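Local coordinates for protein nitroreductase (Bacteroides fragilis NCTC 9343, PDB 3EK3) that binds FMN and probably acts as an NAD(P)H-dependent oxidoreductase on nitrogen-containing compounds, at residues I33-G37 with N119-A124; T48-V54 with L97-E103; K68-A72 with R82-Y88. One frame throughout, in Å; residues are numbered along the deposited sequence.

Contact 1: I33-G37 with N119-A124; sequences ILEAG and NMFLAA
Two alpha-helical segments pack at close range. I33-G37 belongs to helix 27-38 and N119-A124 to helix 109-126. The segment axes approach to 7.8 Å and run roughly antiparallel, with a signed crossing angle of 146°. The nearest CA atoms are those of I33 and M120, 5.1 Å apart. Small residues make this spacing possible. A36 points its CB at the other helix, and A123 does the same, so the two CB atoms meet at 3.6 Å. I33 (chi1 m, chi2 t) projects sideways and its branches lie along M120, A123 and A124. Its CG2 touches M120 CB at 3.8 Å, its CG1 lies 4.1 Å from A123 CB, and its CD1 reaches A124 CB at 3.8 Å. M120 is selenomethionine, with chi1 m and both chi2 and chi3 t. Its extended side chain fills the hollow over G37, where CG sits 3.8 Å from G37 CA and 3.4 Å from I33 O. A CB on G37 would clash with M120 CE. That methyl also meets L34 CD2 at 4.1 Å. The one hydrogen bond between the two segments is side chain to backbone: N119 (chi1 m) donates from ND2 to A36 O at 3.0 Å. This is plain buried helix packing within the nitroreductase fold. Around it, M120 rests on V165 of strand 160-168 and F51 of strand 50-54, and L34 on A53. I33 and A124 reach L167. L8, L122 and I186 of the second subunit pack on A123, N119 and L34, so the pair also borders the dimer interface.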
loop_
_atom_site.group_PDB
_atom_site.type_symbol
_atom_site.label_atom_id
_atom_site.label_comp_id
_atom_site.label_asym_id
_atom_site.label_seq_id
_atom_site.Cartn_x
_atom_site.Cartn_y
_atom_site.Cartn_z
ATOM N N ILE A 33 6.721 12.580 8.192
ATOM C CA ILE A 33 6.604 11.547 7.150
ATOM C C ILE A 33 6.620 10.140 7.771
ATOM O O ILE A 33 5.806 9.291 7.427
ATOM C CB ILE A 33 7.759 11.686 6.123
ATOM C CG1 ILE A 33 7.567 12.942 5.267
ATOM C CG2 ILE A 33 7.864 10.480 5.225
ATOM C CD1 ILE A 33 8.830 13.367 4.479
ATOM N N LEU A 34 7.521 9.907 8.722
ATOM C CA LEU A 34 7.570 8.610 9.360
ATOM C C LEU A 34 6.324 8.336 10.182
ATOM O O LEU A 34 5.848 7.207 10.223
ATOM C CB LEU A 34 8.807 8.468 10.232
ATOM C CG LEU A 34 10.116 8.477 9.457
ATOM C CD1 LEU A 34 11.274 8.773 10.465
ATOM C CD2 LEU A 34 10.351 7.144 8.686
ATOM N N GLU A 35 5.813 9.365 10.842
ATOM C CA GLU A 35 4.601 9.226 11.632
ATOM C C GLU A 35 3.442 8.851 10.701
ATOM O O GLU A 35 2.579 8.064 11.053
ATOM C CB GLU A 35 4.288 10.520 12.366
ATOM C CG GLU A 35 2.969 10.487 13.171
ATOM C CD GLU A 35 2.686 11.804 13.862
ATOM O OE1 GLU A 35 2.756 12.865 13.217
ATOM O OE2 GLU A 35 2.389 11.785 15.061
ATOM N N ALA A 36 3.438 9.423 9.508
ATOM C CA ALA A 36 2.366 9.149 8.545
ATOM C C ALA A 36 2.378 7.663 8.175
ATOM O O ALA A 36 1.319 7.053 8.154
ATOM C CB ALA A 36 2.474 10.045 7.301
ATOM N N GLY A 37 3.574 7.101 7.920
ATOM C CA GLY A 37 3.731 5.659 7.719
ATOM C C GLY A 37 3.216 4.833 8.900
ATOM O O GLY A 37 2.523 3.821 8.713
ATOM N N ASN A 119 1.440 6.212 2.479
ATOM C CA ASN A 119 1.288 7.359 3.400
ATOM C C ASN A 119 2.508 8.295 3.403
ATOM O O ASN A 119 2.382 9.512 3.384
ATOM C CB ASN A 119 0.999 6.857 4.836
ATOM C CG ASN A 119 -0.444 6.474 5.031
ATOM O OD1 ASN A 119 -1.246 6.515 4.081
ATOM N ND2 ASN A 119 -0.802 6.113 6.277
HETATM N N MSE A 120 3.687 7.704 3.469
HETATM C CA MSE A 120 4.939 8.444 3.499
HETATM C C MSE A 120 5.129 9.273 2.231
HETATM O O MSE A 120 5.472 10.462 2.317
HETATM C CB MSE A 120 6.104 7.467 3.672
HETATM C CG MSE A 120 6.190 6.906 5.048
HETATM SE SE MSE A 120 7.933 6.008 5.291
HETATM C CE MSE A 120 7.464 4.951 6.849
ATOM N N PHE A 121 4.852 8.674 1.066
ATOM C CA PHE A 121 4.905 9.397 -0.227
ATOM C C PHE A 121 4.006 10.626 -0.202
ATOM O O PHE A 121 4.384 11.731 -0.604
ATOM C CB PHE A 121 4.447 8.550 -1.406
ATOM C CG PHE A 121 5.360 7.371 -1.766
ATOM C CD1 PHE A 121 6.751 7.367 -1.518
ATOM C CD2 PHE A 121 4.815 6.299 -2.456
ATOM C CE1 PHE A 121 7.544 6.255 -1.906
ATOM C CE2 PHE A 121 5.596 5.203 -2.866
ATOM C CZ PHE A 121 6.969 5.193 -2.581
ATOM N N LEU A 122 2.773 10.398 0.259
ATOM C CA LEU A 122 1.776 11.462 0.299
ATOM C C LEU A 122 2.117 12.541 1.327
ATOM O O LEU A 122 2.027 13.741 1.053
ATOM C CB LEU A 122 0.394 10.852 0.538
ATOM C CG LEU A 122 -0.125 9.952 -0.592
ATOM C CD1 LEU A 122 -1.480 9.276 -0.220
ATOM C CD2 LEU A 122 -0.241 10.686 -1.941
ATOM N N ALA A 123 2.556 12.108 2.500
ATOM C CA ALA A 123 3.073 13.018 3.508
ATOM C C ALA A 123 4.220 13.862 2.902
ATOM O O ALA A 123 4.257 15.076 3.057
ATOM C CB ALA A 123 3.547 12.228 4.710
ATOM N N ALA A 124 5.164 13.199 2.244
ATOM C CA ALA A 124 6.313 13.888 1.648
ATOM C C ALA A 124 5.846 14.889 0.612
ATOM O O ALA A 124 6.264 16.042 0.623
ATOM C CB ALA A 124 7.262 12.893 1.031
#

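Contact 2: T48-V54 with L97-E103; sequences TWHFTAV and LVIVSNE
The extended segments 50-54 and 97-102 (of strand 96-102) pair antiparallel; the segment axes approach to 4.4 Å at 161°. The backbone hydrogen-bonded pairs, first-residue N to second-residue O and then O to N, are H50-S101 (3.0 and 2.9 Å), T52-I99 (2.9 and 2.8 Å) and V54-L97 (2.8 and 3.0 Å). F51-V100 and A53-V98 are non-hydrogen-bonded pairs. Within its chain 50-54 is an outermost strand of the central antiparallel sheet of the FMN-binding fold, but a strand of the second subunit pairs parallel with it and carries the sheet across the interface. Apolar contacts follow. F51 (chi1 m) brings CE1 to V100 CG1, 3.8 Å. A53 CB meets V98 CG2 at 4.2 Å, and V54 CG2 meets I99 CD1 at 4.1 Å on the other face. Among polar side chains, T48 OG1 (chi1 p) donates to N102 OD1, 2.6 Å. Water 1 links T52 OG1 (2.8 Å), I99 O (2.9 Å) and S101 OG (2.8 Å); S101 OG also bonds H159.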
loop_
_atom_site.group_PDB
_atom_site.type_symbol
_atom_site.label_atom_id
_atom_site.label_comp_id
_atom_site.label_asym_id
_atom_site.label_seq_id
_atom_site.Cartn_x
_atom_site.Cartn_y
_atom_site.Cartn_z
ATOM N N THR A 48 3.730 -4.852 13.120
ATOM C CA THR A 48 4.979 -5.577 13.254
ATOM C C THR A 48 6.087 -4.963 12.382
ATOM O O THR A 48 7.243 -5.372 12.451
ATOM C CB THR A 48 4.792 -7.075 12.913
ATOM O OG1 THR A 48 4.026 -7.175 11.705
ATOM C CG2 THR A 48 4.064 -7.773 14.034
ATOM N N TRP A 49 5.721 -3.996 11.557
ATOM C CA TRP A 49 6.669 -3.322 10.666
ATOM C C TRP A 49 7.761 -2.582 11.440
ATOM O O TRP A 49 7.632 -2.284 12.637
ATOM C CB TRP A 49 5.953 -2.314 9.750
ATOM C CG TRP A 49 4.872 -1.441 10.406
ATOM C CD1 TRP A 49 4.887 -0.874 11.658
ATOM C CD2 TRP A 49 3.632 -1.072 9.826
ATOM N NE1 TRP A 49 3.739 -0.196 11.879
ATOM C CE2 TRP A 49 2.944 -0.296 10.768
ATOM C CE3 TRP A 49 3.028 -1.313 8.589
ATOM C CZ2 TRP A 49 1.683 0.214 10.521
ATOM C CZ3 TRP A 49 1.785 -0.782 8.345
ATOM C CH2 TRP A 49 1.128 -0.037 9.307
ATOM N N HIS A 50 8.842 -2.277 10.732
ATOM C CA HIS A 50 9.853 -1.357 11.225
ATOM C C HIS A 50 10.230 -0.413 10.095
ATOM O O HIS A 50 10.255 -0.809 8.938
ATOM C CB HIS A 50 11.118 -2.084 11.686
ATOM C CG HIS A 50 11.913 -1.312 12.692
ATOM N ND1 HIS A 50 11.599 -1.299 14.034
ATOM C CD2 HIS A 50 12.985 -0.500 12.546
ATOM C CE1 HIS A 50 12.446 -0.502 14.672
ATOM N NE2 HIS A 50 13.291 -0.001 13.789
ATOM N N PHE A 51 10.526 0.823 10.478
ATOM C CA PHE A 51 10.896 1.885 9.576
ATOM C C PHE A 51 12.286 2.370 9.976
ATOM O O PHE A 51 12.434 2.989 11.021
ATOM C CB PHE A 51 9.901 3.040 9.696
ATOM C CG PHE A 51 8.435 2.620 9.659
ATOM C CD1 PHE A 51 7.910 2.009 8.560
ATOM C CD2 PHE A 51 7.599 2.823 10.759
ATOM C CE1 PHE A 51 6.564 1.649 8.516
ATOM C CE2 PHE A 51 6.240 2.452 10.726
ATOM C CZ PHE A 51 5.742 1.838 9.588
ATOM N N THR A 52 13.294 2.068 9.158
ATOM C CA THR A 52 14.683 2.422 9.441
ATOM C C THR A 52 15.076 3.541 8.487
ATOM O O THR A 52 15.329 3.310 7.306
ATOM C CB THR A 52 15.631 1.192 9.309
ATOM O OG1 THR A 52 15.120 0.130 10.120
ATOM C CG2 THR A 52 17.030 1.542 9.805
ATOM N N ALA A 53 15.061 4.774 9.000
ATOM C CA ALA A 53 15.366 5.940 8.202
ATOM C C ALA A 53 16.869 6.175 8.210
ATOM O O ALA A 53 17.447 6.522 9.232
ATOM C CB ALA A 53 14.616 7.177 8.719
ATOM N N VAL A 54 17.511 5.971 7.066
ATOM C CA VAL A 54 18.943 6.142 6.951
ATOM C C VAL A 54 19.230 7.478 6.268
ATOM O O VAL A 54 18.894 7.660 5.102
ATOM C CB VAL A 54 19.600 5.004 6.153
ATOM C CG1 VAL A 54 21.148 5.171 6.109
ATOM C CG2 VAL A 54 19.222 3.660 6.764
ATOM N N LEU A 97 16.996 7.489 2.837
ATOM C CA LEU A 97 16.264 6.306 2.431
ATOM C C LEU A 97 15.629 5.656 3.650
ATOM O O LEU A 97 16.326 5.328 4.609
ATOM C CB LEU A 97 17.210 5.317 1.787
ATOM C CG LEU A 97 16.604 4.068 1.177
ATOM C CD1 LEU A 97 15.797 4.386 -0.076
ATOM C CD2 LEU A 97 17.718 3.118 0.855
ATOM N N VAL A 98 14.321 5.448 3.598
ATOM C CA VAL A 98 13.610 4.749 4.669
ATOM C C VAL A 98 13.390 3.302 4.255
ATOM O O VAL A 98 12.711 2.994 3.246
ATOM C CB VAL A 98 12.270 5.354 4.995
ATOM C CG1 VAL A 98 11.661 4.725 6.257
ATOM C CG2 VAL A 98 12.411 6.828 5.206
ATOM N N ILE A 99 14.005 2.411 5.008
ATOM C CA ILE A 99 13.860 0.985 4.762
ATOM C C ILE A 99 12.639 0.474 5.522
ATOM O O ILE A 99 12.602 0.558 6.739
ATOM C CB ILE A 99 15.119 0.217 5.252
ATOM C CG1 ILE A 99 16.369 0.755 4.533
ATOM C CG2 ILE A 99 14.965 -1.299 5.020
ATOM C CD1 ILE A 99 17.701 0.287 5.101
ATOM N N VAL A 100 11.667 -0.084 4.800
ATOM C CA VAL A 100 10.394 -0.481 5.426
ATOM C C VAL A 100 10.388 -2.014 5.431
ATOM O O VAL A 100 10.389 -2.654 4.386
ATOM C CB VAL A 100 9.157 0.145 4.738
ATOM C CG1 VAL A 100 7.845 -0.287 5.474
ATOM C CG2 VAL A 100 9.224 1.721 4.739
ATOM N N SER A 101 10.397 -2.595 6.636
ATOM C CA SER A 101 10.558 -4.050 6.788
ATOM C C SER A 101 9.393 -4.615 7.594
ATOM O O SER A 101 8.711 -3.887 8.260
ATOM C CB SER A 101 11.878 -4.386 7.476
ATOM O OG SER A 101 11.969 -3.886 8.806
ATOM N N ASN A 102 9.209 -5.928 7.543
ATOM C CA ASN A 102 8.157 -6.567 8.327
ATOM C C ASN A 102 8.550 -7.992 8.512
ATOM O O ASN A 102 9.330 -8.512 7.731
ATOM C CB ASN A 102 6.807 -6.448 7.593
ATOM C CG ASN A 102 5.574 -6.547 8.533
ATOM O OD1 ASN A 102 5.688 -6.747 9.739
ATOM N ND2 ASN A 102 4.383 -6.435 7.944
ATOM N N GLU A 103 7.992 -8.632 9.537
ATOM C CA GLU A 103 8.115 -10.068 9.657
ATOM C C GLU A 103 7.241 -10.699 8.583
ATOM O O GLU A 103 6.174 -10.211 8.241
ATOM C CB GLU A 103 7.744 -10.530 11.064
ATOM C CG GLU A 103 6.332 -10.293 11.464
ATOM C CD GLU A 103 6.036 -10.763 12.914
ATOM O OE1 GLU A 103 6.848 -10.471 13.839
ATOM O OE2 GLU A 103 4.980 -11.417 13.087
HETATM O O HOH W 1 13.405 -1.443 8.633
#

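Contact 3: K68-A72 with R82-Y88; sequences KGAFA and RGHSETY
This contact joins two consecutive helices, 57-72 and 77-83, close to the FMN pocket. K68-A72 lies on helix 57-72. R82 and G83 lie on helix 77-83, and the chain then leaves it through S85-Y88. The closest CA atoms are K68 and G83, 4.0 Å apart. G83 CA lies 3.2 Å from K68 O and 4.0 Å from F71 CB. A CB here would point at the other helix and clash with K68 O, so the missing side chain lets the backbones meet. K68 runs out over the turn with chi1 m, chi2 t, chi3 p and chi4 t. Its NZ donates to S85 O at 2.8 Å and forms a salt bridge with E65. Water 2 joins K68 NZ (2.7 Å) to Y88 O (2.7 Å). Water 3 lies 3.1 Å from K68 NZ and 3.0 Å from E86 OE1. F71 (chi1 m) points at the second segment. Its CE2 lies 3.7 Å from R82 NH1 and 4.3 Å from Y88 CE2. The aliphatic part of K68 meets the Y88 ring edge, CG to CD2 at 4.0 Å. A72 CB sits over the face of the H84 ring in a CH-pi contact, 4.2 Å from its centroid. Water 4 bonds A72 O and H84 NE2, both at 2.8 Å. The Y88 side chain (chi1 t) packs on Q136, an FMN-binding residue. S85 OG accepts from T87 N and from Y88 N, both at 2.9 Å. This is an ST turn together with an ST motif, and it shapes the chain as it leaves the helix.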
loop_
_atom_site.group_PDB
_atom_site.type_symbol
_atom_site.label_atom_id
_atom_site.label_comp_id
_atom_site.label_asym_id
_atom_site.label_seq_id
_atom_site.Cartn_x
_atom_site.Cartn_y
_atom_site.Cartn_z
ATOM N N LYS A 68 24.719 -3.921 -4.930
ATOM C CA LYS A 68 25.463 -4.223 -6.163
ATOM C C LYS A 68 26.192 -5.554 -6.066
ATOM O O LYS A 68 26.185 -6.362 -7.010
ATOM C CB LYS A 68 26.431 -3.071 -6.503
ATOM C CG LYS A 68 25.718 -1.819 -6.995
ATOM C CD LYS A 68 26.633 -0.607 -7.149
ATOM C CE LYS A 68 28.008 -0.939 -7.665
ATOM N NZ LYS A 68 28.905 0.277 -7.723
ATOM N N GLY A 69 26.822 -5.811 -4.914
ATOM C CA GLY A 69 27.513 -7.081 -4.728
ATOM C C GLY A 69 26.616 -8.303 -4.867
ATOM O O GLY A 69 27.055 -9.341 -5.444
ATOM N N ALA A 70 25.395 -8.198 -4.332
ATOM C CA ALA A 70 24.372 -9.244 -4.460
ATOM C C ALA A 70 23.980 -9.413 -5.932
ATOM O O ALA A 70 23.984 -10.516 -6.481
ATOM C CB ALA A 70 23.135 -8.897 -3.601
ATOM N N PHE A 71 23.667 -8.297 -6.579
ATOM C CA PHE A 71 23.371 -8.302 -8.024
ATOM C C PHE A 71 24.494 -8.882 -8.880
ATOM O O PHE A 71 24.217 -9.574 -9.872
ATOM C CB PHE A 71 23.027 -6.888 -8.508
ATOM C CG PHE A 71 21.713 -6.373 -8.064
ATOM C CD1 PHE A 71 20.671 -7.209 -7.685
ATOM C CD2 PHE A 71 21.472 -5.006 -8.064
ATOM C CE1 PHE A 71 19.444 -6.682 -7.292
ATOM C CE2 PHE A 71 20.260 -4.493 -7.685
ATOM C CZ PHE A 71 19.241 -5.322 -7.298
ATOM N N ALA A 72 25.756 -8.614 -8.530
ATOM C CA ALA A 72 26.884 -9.164 -9.282
ATOM C C ALA A 72 26.845 -10.698 -9.287
ATOM O O ALA A 72 27.339 -11.332 -10.213
ATOM C CB ALA A 72 28.239 -8.646 -8.730
ATOM N N ARG A 82 24.010 -3.930 -13.298
ATOM C CA ARG A 82 23.984 -3.029 -12.149
ATOM C C ARG A 82 25.116 -3.352 -11.176
ATOM O O ARG A 82 25.761 -2.456 -10.622
ATOM C CB ARG A 82 22.677 -3.167 -11.394
ATOM C CG ARG A 82 21.484 -2.646 -12.104
ATOM C CD ARG A 82 20.270 -3.013 -11.244
ATOM N NE ARG A 82 19.010 -2.554 -11.801
ATOM C CZ ARG A 82 17.823 -2.852 -11.272
ATOM N NH1 ARG A 82 17.726 -3.625 -10.193
ATOM N NH2 ARG A 82 16.722 -2.394 -11.844
ATOM N N GLY A 83 25.348 -4.651 -10.964
ATOM C CA GLY A 83 26.289 -5.081 -9.974
ATOM C C GLY A 83 27.701 -4.685 -10.322
ATOM O O GLY A 83 28.507 -4.460 -9.438
ATOM N N HIS A 84 27.996 -4.628 -11.615
ATOM C CA HIS A 84 29.351 -4.308 -12.100
ATOM C C HIS A 84 29.502 -2.862 -12.525
ATOM O O HIS A 84 30.561 -2.473 -13.008
ATOM C CB HIS A 84 29.734 -5.248 -13.234
ATOM C CG HIS A 84 29.994 -6.635 -12.765
ATOM N ND1 HIS A 84 31.071 -6.951 -11.968
ATOM C CD2 HIS A 84 29.290 -7.780 -12.932
ATOM C CE1 HIS A 84 31.039 -8.242 -11.696
ATOM N NE2 HIS A 84 29.969 -8.765 -12.267
ATOM N N SER A 85 28.441 -2.088 -12.340
ATOM C CA SER A 85 28.452 -0.650 -12.623
ATOM C C SER A 85 29.307 0.101 -11.609
ATOM O O SER A 85 29.391 -0.291 -10.463
ATOM C CB SER A 85 27.044 -0.085 -12.569
ATOM O OG SER A 85 27.036 1.310 -12.862
ATOM N N GLU A 86 29.908 1.201 -12.049
ATOM C CA GLU A 86 30.608 2.126 -11.129
ATOM C C GLU A 86 29.724 3.318 -10.826
ATOM O O GLU A 86 30.111 4.199 -10.061
ATOM C CB GLU A 86 31.920 2.608 -11.737
ATOM C CG GLU A 86 33.000 1.571 -11.837
ATOM C CD GLU A 86 33.448 1.020 -10.490
ATOM O OE1 GLU A 86 33.465 1.769 -9.499
ATOM O OE2 GLU A 86 33.785 -0.176 -10.420
ATOM N N THR A 87 28.531 3.363 -11.404
ATOM C CA THR A 87 27.665 4.529 -11.253
ATOM C C THR A 87 26.255 4.213 -10.730
ATOM O O THR A 87 25.604 5.078 -10.152
ATOM C CB THR A 87 27.556 5.267 -12.591
ATOM O OG1 THR A 87 26.912 4.415 -13.542
ATOM C CG2 THR A 87 28.948 5.626 -13.111
ATOM N N TYR A 88 25.770 2.994 -10.939
ATOM C CA TYR A 88 24.442 2.621 -10.484
ATOM C C TYR A 88 24.232 2.921 -9.009
ATOM O O TYR A 88 25.068 2.526 -8.176
ATOM C CB TYR A 88 24.228 1.126 -10.702
ATOM C CG TYR A 88 22.879 0.693 -10.206
ATOM C CD1 TYR A 88 21.718 1.039 -10.891
ATOM C CD2 TYR A 88 22.761 -0.039 -9.036
ATOM C CE1 TYR A 88 20.470 0.634 -10.417
ATOM C CE2 TYR A 88 21.533 -0.455 -8.570
ATOM C CZ TYR A 88 20.396 -0.113 -9.256
ATOM O OH TYR A 88 19.179 -0.531 -8.777
HETATM O O HOH W 2 27.731 2.685 -8.137
HETATM O O HOH W 3 31.941 -0.023 -7.617
HETATM O O HOH W 4 29.909 -11.387 -11.202
#

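In the fold
The three contacts are nested along the chain: contact 3 lies inside the loop closed by contact 2, and contact 2 inside that closed by contact 1. Contacts 1 and 2 touch, with centres 13 Å apart; M120 CE packs on F51 CD1 at 3.4 Å. Together they form one core of helix pair on sheet, and both meet the second subunit. Contact 3 is peripheral, near the FMN pocket. Its centre is 30 Å from that of contact 1 and 23 Å from that of contact 2, and it meets no other chain. Helices 57-72 and 77-83 lie between strands 50-54 and 96-102 in the sequence, so contact 3 sits within a long connection between two adjacent strands.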